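Local coordinates for protein ribosomal RNA methyltransferase, putative (Plasmodium falciparum, PDB 2PLW) that binds S-adenosylmethionine and probably transfers its methyl group to the 2'-O of a uridine in ribosomal RNA, at residues Thr149-Met154 with Tyr190-Asn195. Residues are numbered along the deposited sequence; the frame is centred on the assembly and turned at random.
Sequences TYIVKM and YLVCKN
Tyr150 and Val152 pair with Cys193 and Leu191 at the antiparallel end of the Rossmann-like methyltransferase sheet, where strand 188-196 runs back along strand 148-155. Tyr150 and Cys193 exchange two backbone hydrogen bonds, the one from Tyr150 N to Cys193 O (2.9 Å) being nearly straight at 167°. Val152 and Leu191 form the second such pair, with Leu191 N 2.9 Å from Val152 O. On the face with these residues, packed against helices 122-143 and 160-168, Cys193 SG meets Tyr150 CD2 at 3.9 Å, an oblique sulfur-aromatic contact, and Met154 SD reaches Leu191 CD1 at 4.1 Å.

The other face carries Ile151 beside Val192, their CG1 atoms 4.0 Å apart, and Lys153 paired with Tyr190. Here the Lys153 chain crosses the phenol: CB lies 3.3 Å from Tyr190 CE1, and CG, set anti to the backbone N (chi1 -170°), stands over one ring face, displaced toward the rim, in a CH-pi contact. The extended chi2 (176°) then carries Lys153 CD to 3.6 Å from Tyr190 OH. Beyond the pair, Asp113 OD1 takes a salt bridge from Lys153 NZ and a hydrogen bond with Tyr190 OH, tying both polar ends to one carboxylate.

At the far end, a water links Thr149 OG1 to Asn195 N. Lys153, the predicted proton acceptor, lies close to the bound S-adenosylmethionine, and Tyr190 adjoins the cofactor-binding Trp36. A lysine near the cofactor, packed on Tyr190 and salt-bridged to Asp113, is consistent with the catalytic lysine and aspartate of RlmE/FtsJ-family 2'-O-methyltransferases.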
loop_
_atom_site.group_PDB
_atom_site.type_symbol
_atom_site.label_atom_id
_atom_site.label_comp_id
_atom_site.label_asym_id
_atom_site.label_seq_id
_atom_site.Cartn_x
_atom_site.Cartn_y
_atom_site.Cartn_z
ATOM N N THR A 149 -6.520 -4.124 6.640
ATOM C CA THR A 149 -6.458 -2.667 6.367
ATOM C C THR A 149 -5.701 -2.394 5.073
ATOM O O THR A 149 -4.673 -2.994 4.797
ATOM C CB THR A 149 -5.759 -1.912 7.547
ATOM O OG1 THR A 149 -6.537 -2.082 8.736
ATOM C CG2 THR A 149 -5.589 -0.412 7.279
ATOM N N TYR A 150 -6.210 -1.457 4.292
ATOM C CA TYR A 150 -5.574 -1.099 3.027
ATOM C C TYR A 150 -5.535 0.399 2.960
ATOM O O TYR A 150 -6.587 1.033 3.105
ATOM C CB TYR A 150 -6.433 -1.639 1.899
ATOM C CG TYR A 150 -6.068 -1.163 0.504
ATOM C CD1 TYR A 150 -4.738 -1.229 0.050
ATOM C CD2 TYR A 150 -7.066 -0.784 -0.396
ATOM C CE1 TYR A 150 -4.391 -0.848 -1.277
ATOM C CE2 TYR A 150 -6.737 -0.402 -1.722
ATOM C CZ TYR A 150 -5.408 -0.447 -2.148
ATOM O OH TYR A 150 -5.066 -0.074 -3.436
ATOM N N ILE A 151 -4.344 0.957 2.757
ATOM C CA ILE A 151 -4.180 2.412 2.599
ATOM C C ILE A 151 -3.439 2.695 1.308
ATOM O O ILE A 151 -2.381 2.140 1.046
ATOM C CB ILE A 151 -3.454 3.042 3.812
ATOM C CG1 ILE A 151 -4.228 2.680 5.075
ATOM C CG2 ILE A 151 -3.398 4.553 3.607
ATOM C CD1 ILE A 151 -3.622 3.240 6.348
ATOM N N VAL A 152 -4.024 3.528 0.452
ATOM C CA VAL A 152 -3.408 3.755 -0.854
ATOM C C VAL A 152 -3.415 5.239 -1.193
ATOM O O VAL A 152 -4.435 5.923 -1.033
ATOM C CB VAL A 152 -4.096 2.908 -1.960
ATOM C CG1 VAL A 152 -5.603 3.194 -2.045
ATOM C CG2 VAL A 152 -3.402 3.086 -3.323
ATOM N N LYS A 153 -2.266 5.719 -1.652
ATOM C CA LYS A 153 -2.156 7.118 -2.085
ATOM C C LYS A 153 -2.664 7.321 -3.517
ATOM O O LYS A 153 -2.530 6.445 -4.367
ATOM C CB LYS A 153 -0.704 7.594 -1.955
ATOM C CG LYS A 153 -0.519 9.101 -2.144
ATOM C CD LYS A 153 0.934 9.515 -1.899
ATOM C CE LYS A 153 1.952 8.954 -2.851
ATOM N NZ LYS A 153 3.336 9.339 -2.420
ATOM N N MET A 154 -3.239 8.493 -3.781
ATOM C CA MET A 154 -3.514 8.868 -5.172
ATOM C C MET A 154 -3.555 10.380 -5.290
ATOM O O MET A 154 -3.703 11.079 -4.260
ATOM C CB MET A 154 -4.833 8.280 -5.661
ATOM C CG MET A 154 -6.082 8.932 -5.059
ATOM S SD MET A 154 -7.617 8.364 -5.841
ATOM C CE MET A 154 -7.284 8.700 -7.578
ATOM N N TYR A 190 -4.783 9.973 0.848
ATOM C CA TYR A 190 -4.791 8.527 1.037
ATOM C C TYR A 190 -6.223 8.063 1.217
ATOM O O TYR A 190 -7.004 8.723 1.898
ATOM C CB TYR A 190 -3.943 8.118 2.244
ATOM C CG TYR A 190 -2.468 8.388 2.082
ATOM C CD1 TYR A 190 -1.619 7.437 1.488
ATOM C CD2 TYR A 190 -1.910 9.594 2.525
ATOM C CE1 TYR A 190 -0.261 7.666 1.353
ATOM C CE2 TYR A 190 -0.539 9.839 2.386
ATOM C CZ TYR A 190 0.272 8.879 1.792
ATOM O OH TYR A 190 1.620 9.156 1.667
ATOM N N LEU A 191 -6.565 6.924 0.602
ATOM C CA LEU A 191 -7.819 6.244 0.887
ATOM C C LEU A 191 -7.494 5.194 1.955
ATOM O O LEU A 191 -6.661 4.332 1.733
ATOM C CB LEU A 191 -8.402 5.596 -0.363
ATOM C CG LEU A 191 -8.737 6.575 -1.504
ATOM C CD1 LEU A 191 -8.802 5.846 -2.877
ATOM C CD2 LEU A 191 -10.029 7.324 -1.219
ATOM N N VAL A 192 -8.094 5.358 3.124
ATOM C CA VAL A 192 -7.876 4.479 4.275
ATOM C C VAL A 192 -9.043 3.521 4.406
ATOM O O VAL A 192 -10.184 3.938 4.664
ATOM C CB VAL A 192 -7.711 5.318 5.580
ATOM C CG1 VAL A 192 -7.462 4.387 6.762
ATOM C CG2 VAL A 192 -6.572 6.265 5.421
ATOM N N CYS A 193 -8.774 2.220 4.243
ATOM C CA CYS A 193 -9.832 1.249 4.166
ATOM C C CYS A 193 -9.669 0.253 5.293
ATOM O O CYS A 193 -8.624 -0.385 5.417
ATOM C CB CYS A 193 -9.738 0.487 2.830
ATOM S SG CYS A 193 -9.647 1.585 1.389
ATOM N N LYS A 194 -10.727 0.120 6.089
ATOM C CA LYS A 194 -10.717 -0.715 7.266
ATOM C C LYS A 194 -11.708 -1.848 7.204
ATOM O O LYS A 194 -12.875 -1.673 6.826
ATOM C CB LYS A 194 -10.964 0.162 8.502
ATOM C CG LYS A 194 -10.024 1.376 8.578
ATOM C CD LYS A 194 -8.683 1.070 9.260
ATOM C CE LYS A 194 -8.780 1.051 10.788
ATOM N NZ LYS A 194 -8.725 2.402 11.454
ATOM N N ASN A 195 -11.209 -3.030 7.581
ATOM C CA ASN A 195 -11.969 -4.245 7.767
ATOM C C ASN A 195 -12.449 -4.800 6.423
ATOM O O ASN A 195 -13.614 -4.710 6.051
ATOM C CB ASN A 195 -13.092 -4.055 8.831
ATOM C CG ASN A 195 -13.737 -5.361 9.237
ATOM O OD1 ASN A 195 -13.159 -6.429 9.081
ATOM N ND2 ASN A 195 -14.953 -5.272 9.787
HETATM O O HOH W 1 -8.845 -3.374 9.213
#